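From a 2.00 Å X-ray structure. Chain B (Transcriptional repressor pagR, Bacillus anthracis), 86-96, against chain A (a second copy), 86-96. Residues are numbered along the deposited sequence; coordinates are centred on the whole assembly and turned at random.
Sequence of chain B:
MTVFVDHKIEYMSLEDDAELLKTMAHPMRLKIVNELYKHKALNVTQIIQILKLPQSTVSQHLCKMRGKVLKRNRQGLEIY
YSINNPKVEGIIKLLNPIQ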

# COMPACT_ATOMS: atom_id res chain seq x y z
N PRO B 86 4.52 -4.01 12.04
CA PRO B 86 5.67 -3.15 11.74
C PRO B 86 5.66 -2.62 10.30
O PRO B 86 6.12 -1.51 10.04
CB PRO B 86 6.87 -4.06 12.00
CG PRO B 86 6.36 -5.00 13.05
CD PRO B 86 4.97 -5.32 12.56
N LYS B 87 5.14 -3.41 9.37
CA LYS B 87 5.08 -3.00 7.97
C LYS B 87 4.22 -1.75 7.80
O LYS B 87 4.53 -0.87 7.00
CB LYS B 87 4.51 -4.13 7.10
CG LYS B 87 5.42 -5.34 6.91
CD LYS B 87 4.68 -6.43 6.14
CE LYS B 87 5.62 -7.54 5.65
NZ LYS B 87 6.36 -8.19 6.75
N VAL B 88 3.11 -1.70 8.54
CA VAL B 88 2.19 -0.56 8.48
C VAL B 88 2.90 0.72 8.91
O VAL B 88 2.77 1.76 8.27
CB VAL B 88 0.96 -0.80 9.40
CG1 VAL B 88 0.05 0.44 9.40
CG2 VAL B 88 0.20 -2.03 8.93
N GLU B 89 3.64 0.63 10.01
CA GLU B 89 4.35 1.79 10.51
C GLU B 89 5.42 2.24 9.52
O GLU B 89 5.58 3.43 9.25
CB GLU B 89 4.96 1.48 11.88
CG GLU B 89 5.69 2.65 12.49
CD GLU B 89 5.79 2.55 14.00
OE1 GLU B 89 6.47 3.42 14.60
OE2 GLU B 89 5.19 1.63 14.59
N GLY B 90 6.15 1.27 8.96
CA GLY B 90 7.18 1.61 7.99
C GLY B 90 6.58 2.32 6.79
O GLY B 90 7.13 3.32 6.31
N ILE B 91 5.45 1.82 6.29
CA ILE B 91 4.80 2.43 5.13
C ILE B 91 4.30 3.85 5.42
O ILE B 91 4.50 4.76 4.62
CB ILE B 91 3.61 1.57 4.64
CG1 ILE B 91 4.13 0.29 3.99
CG2 ILE B 91 2.74 2.36 3.66
CD1 ILE B 91 3.09 -0.79 3.84
N ILE B 92 3.65 4.03 6.56
CA ILE B 92 3.13 5.34 6.93
C ILE B 92 4.27 6.37 7.02
O ILE B 92 4.13 7.50 6.55
CB ILE B 92 2.32 5.27 8.26
CG1 ILE B 92 0.93 5.87 8.05
CG2 ILE B 92 3.03 6.00 9.39
CD1 ILE B 92 0.92 7.28 7.53
N LYS B 93 5.40 5.96 7.60
CA LYS B 93 6.55 6.86 7.72
C LYS B 93 7.04 7.27 6.33
O LYS B 93 7.30 8.44 6.08
CB LYS B 93 7.71 6.20 8.48
CG LYS B 93 7.43 5.90 9.94
CD LYS B 93 8.60 5.16 10.58
CE LYS B 93 8.26 4.70 11.99
NZ LYS B 93 9.36 3.92 12.65
N LEU B 94 7.16 6.30 5.43
CA LEU B 94 7.61 6.58 4.08
C LEU B 94 6.70 7.55 3.34
O LEU B 94 7.17 8.39 2.57
CB LEU B 94 7.72 5.28 3.26
CG LEU B 94 8.90 4.35 3.54
CD1 LEU B 94 8.72 3.05 2.76
CD2 LEU B 94 10.21 5.03 3.14
N LEU B 95 5.39 7.43 3.57
CA LEU B 95 4.41 8.28 2.90
C LEU B 95 4.29 9.71 3.43
O LEU B 95 3.86 10.61 2.70
CB LEU B 95 3.03 7.62 2.93
CG LEU B 95 2.87 6.30 2.18
CD1 LEU B 95 1.43 5.83 2.31
CD2 LEU B 95 3.23 6.49 0.71
N ASN B 96 4.66 9.94 4.69
CA ASN B 96 4.56 11.29 5.25
C ASN B 96 5.92 11.95 5.43
O ASN B 96 6.95 11.28 5.22
CB ASN B 96 3.82 11.27 6.58
CG ASN B 96 4.54 10.47 7.64
OD1 ASN B 96 5.74 10.64 7.85
ND2 ASN B 96 3.81 9.60 8.33
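Chain A (86-96) PKVEGIIKLLN

Chain A meets chain B as one helix laid against another. Residues 86-94 are helical in both copies, with phi/psi values near -62/-42 through most of the stretch, and the two N-to-C directions make an angle of 164°, so the helices run close to antiparallel. Their axes approach to 9.9 Å. The register is that of a near-twofold pair: the CA atoms of Ile B91 and Ile A91 are 6.3 Å apart at the centre, while the CA of Lys B87 lies 6.8 Å from the CA of Leu A94 and the CA of Leu B94 lies 6.7 Å from the CA of Lys A87. Each chain therefore offers positions 87, 90, 91, 94 and 95, the i, i+3, i+4 spacing that keeps one face turned to a partner.

Leu B94 and Leu A94 cover the most surface, and both point their CA-to-CB bonds toward the opposing helix. Leu B94, with 83 Å² covered, adopts the m, t rotamer and sets its CD1 on the backbone of chain A, 3.7 Å from the N of Ile A91. The CD1 of Leu B94 also reaches the CG1 of Ile A91 at 4.3 Å, so one methyl group packs on both the backbone and the side chain of that isoleucine. Leu A94, with 64 Å² covered, answers from the other helix, and its CD1 stands 4.3 Å from the CA of Gly B90.

Glycine at position 90 is the rule that makes room for these leucines. A CB on either glycine would point toward the other helix: on Gly B90 it would fall 3.0 Å from the CD1 of Leu A94, a clash, and on Gly A90 it would fall 3.2 Å from the CD1 of Leu B94, a tight fit. Bare backbone on one helix thus receives a large side chain from the other, and the exchange is made twice.

The third rule is lysine used for its carbon. Lys A87, with 58 Å² covered, leaves CA sideways in an m, t, t, p conformation, and its CD packs 3.7 Å from the CD2 of Leu B95. At the other end, Lys B87 repeats the arrangement, its CD lying 4.1 Å from the CD2 of Leu A95 and its CE 3.9 Å from the O of that residue. The methylenes lengthen the apolar strip at both ends.

Between these ends the isoleucines close the middle loosely, with the CG1 of Ile B91 4.5 Å from the CG2 of Ile A91 and the CD1 of Ile B91 4.5 Å from the CD2 of Leu A95. No hydrogen bond crosses between the stretches; 508 Å² is buried, both sides summed, through shape and apolar contact. Within chain B, away from the contact, the NZ of Lys B93 forms a salt bridge with the OE1 of Glu B89 at 3.5 Å, one turn back along the same helix.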

# COMPACT_ATOMS: atom_id res chain seq x y z
N PRO A 86 10.21 7.12 -5.82
CA PRO A 86 10.92 6.79 -4.58
C PRO A 86 10.04 6.04 -3.59
O PRO A 86 10.50 5.12 -2.90
CB PRO A 86 11.33 8.16 -4.04
CG PRO A 86 11.44 9.00 -5.27
CD PRO A 86 10.23 8.58 -6.06
N LYS A 87 8.77 6.42 -3.50
CA LYS A 87 7.84 5.78 -2.57
C LYS A 87 7.64 4.30 -2.90
O LYS A 87 7.58 3.45 -2.00
CB LYS A 87 6.50 6.51 -2.57
CG LYS A 87 6.55 7.91 -1.98
CD LYS A 87 5.14 8.46 -1.77
CE LYS A 87 5.14 9.81 -1.08
NZ LYS A 87 5.81 10.85 -1.90
N VAL A 88 7.53 4.00 -4.19
CA VAL A 88 7.34 2.62 -4.63
C VAL A 88 8.55 1.77 -4.25
O VAL A 88 8.40 0.69 -3.70
CB VAL A 88 7.14 2.53 -6.16
CG1 VAL A 88 7.05 1.07 -6.59
CG2 VAL A 88 5.88 3.28 -6.55
N GLU A 89 9.74 2.28 -4.53
CA GLU A 89 10.95 1.53 -4.18
C GLU A 89 11.03 1.35 -2.67
O GLU A 89 11.35 0.27 -2.18
CB GLU A 89 12.21 2.27 -4.67
CG GLU A 89 13.50 1.56 -4.28
CD GLU A 89 14.74 2.24 -4.84
OE1 GLU A 89 14.91 3.46 -4.62
OE2 GLU A 89 15.56 1.54 -5.49
N GLY A 90 10.73 2.42 -1.94
CA GLY A 90 10.77 2.35 -0.49
C GLY A 90 9.82 1.30 0.07
O GLY A 90 10.18 0.56 0.99
N ILE A 91 8.62 1.22 -0.49
CA ILE A 91 7.62 0.27 -0.02
C ILE A 91 7.98 -1.16 -0.34
O ILE A 91 7.82 -2.05 0.50
CB ILE A 91 6.22 0.56 -0.62
CG1 ILE A 91 5.69 1.90 -0.11
CG2 ILE A 91 5.25 -0.55 -0.24
CD1 ILE A 91 4.43 2.38 -0.82
N ILE A 92 8.46 -1.41 -1.56
CA ILE A 92 8.79 -2.77 -1.92
C ILE A 92 9.95 -3.30 -1.08
O ILE A 92 9.98 -4.49 -0.75
CB ILE A 92 9.12 -2.90 -3.44
CG1 ILE A 92 8.87 -4.34 -3.90
CG2 ILE A 92 10.55 -2.50 -3.72
CD1 ILE A 92 7.41 -4.79 -3.75
N LYS A 93 10.88 -2.43 -0.71
CA LYS A 93 12.00 -2.86 0.12
C LYS A 93 11.49 -3.27 1.50
O LYS A 93 11.87 -4.31 2.03
CB LYS A 93 13.03 -1.74 0.28
CG LYS A 93 13.75 -1.36 -0.99
CD LYS A 93 15.25 -1.21 -0.75
CE LYS A 93 15.55 -0.19 0.35
NZ LYS A 93 17.02 -0.08 0.60
N LEU A 94 10.63 -2.43 2.08
CA LEU A 94 10.06 -2.69 3.39
C LEU A 94 9.25 -3.98 3.43
O LEU A 94 9.17 -4.63 4.47
CB LEU A 94 9.15 -1.53 3.81
CG LEU A 94 9.77 -0.32 4.51
CD1 LEU A 94 10.18 -0.72 5.91
CD2 LEU A 94 10.96 0.21 3.71
N LEU A 95 8.64 -4.33 2.31
CA LEU A 95 7.82 -5.53 2.25
C LEU A 95 8.58 -6.84 2.18
O LEU A 95 8.05 -7.89 2.56
CB LEU A 95 6.84 -5.43 1.08
CG LEU A 95 5.75 -4.37 1.24
CD1 LEU A 95 4.85 -4.36 0.01
CD2 LEU A 95 4.94 -4.65 2.50
N ASN A 96 9.82 -6.80 1.70
CA ASN A 96 10.60 -8.03 1.62
C ASN A 96 11.21 -8.39 2.97
O ASN A 96 11.26 -7.51 3.85
CB ASN A 96 11.72 -7.91 0.57
CG ASN A 96 12.79 -6.90 0.96
OD1 ASN A 96 13.23 -6.86 2.11
ND2 ASN A 96 13.22 -6.09 -0.00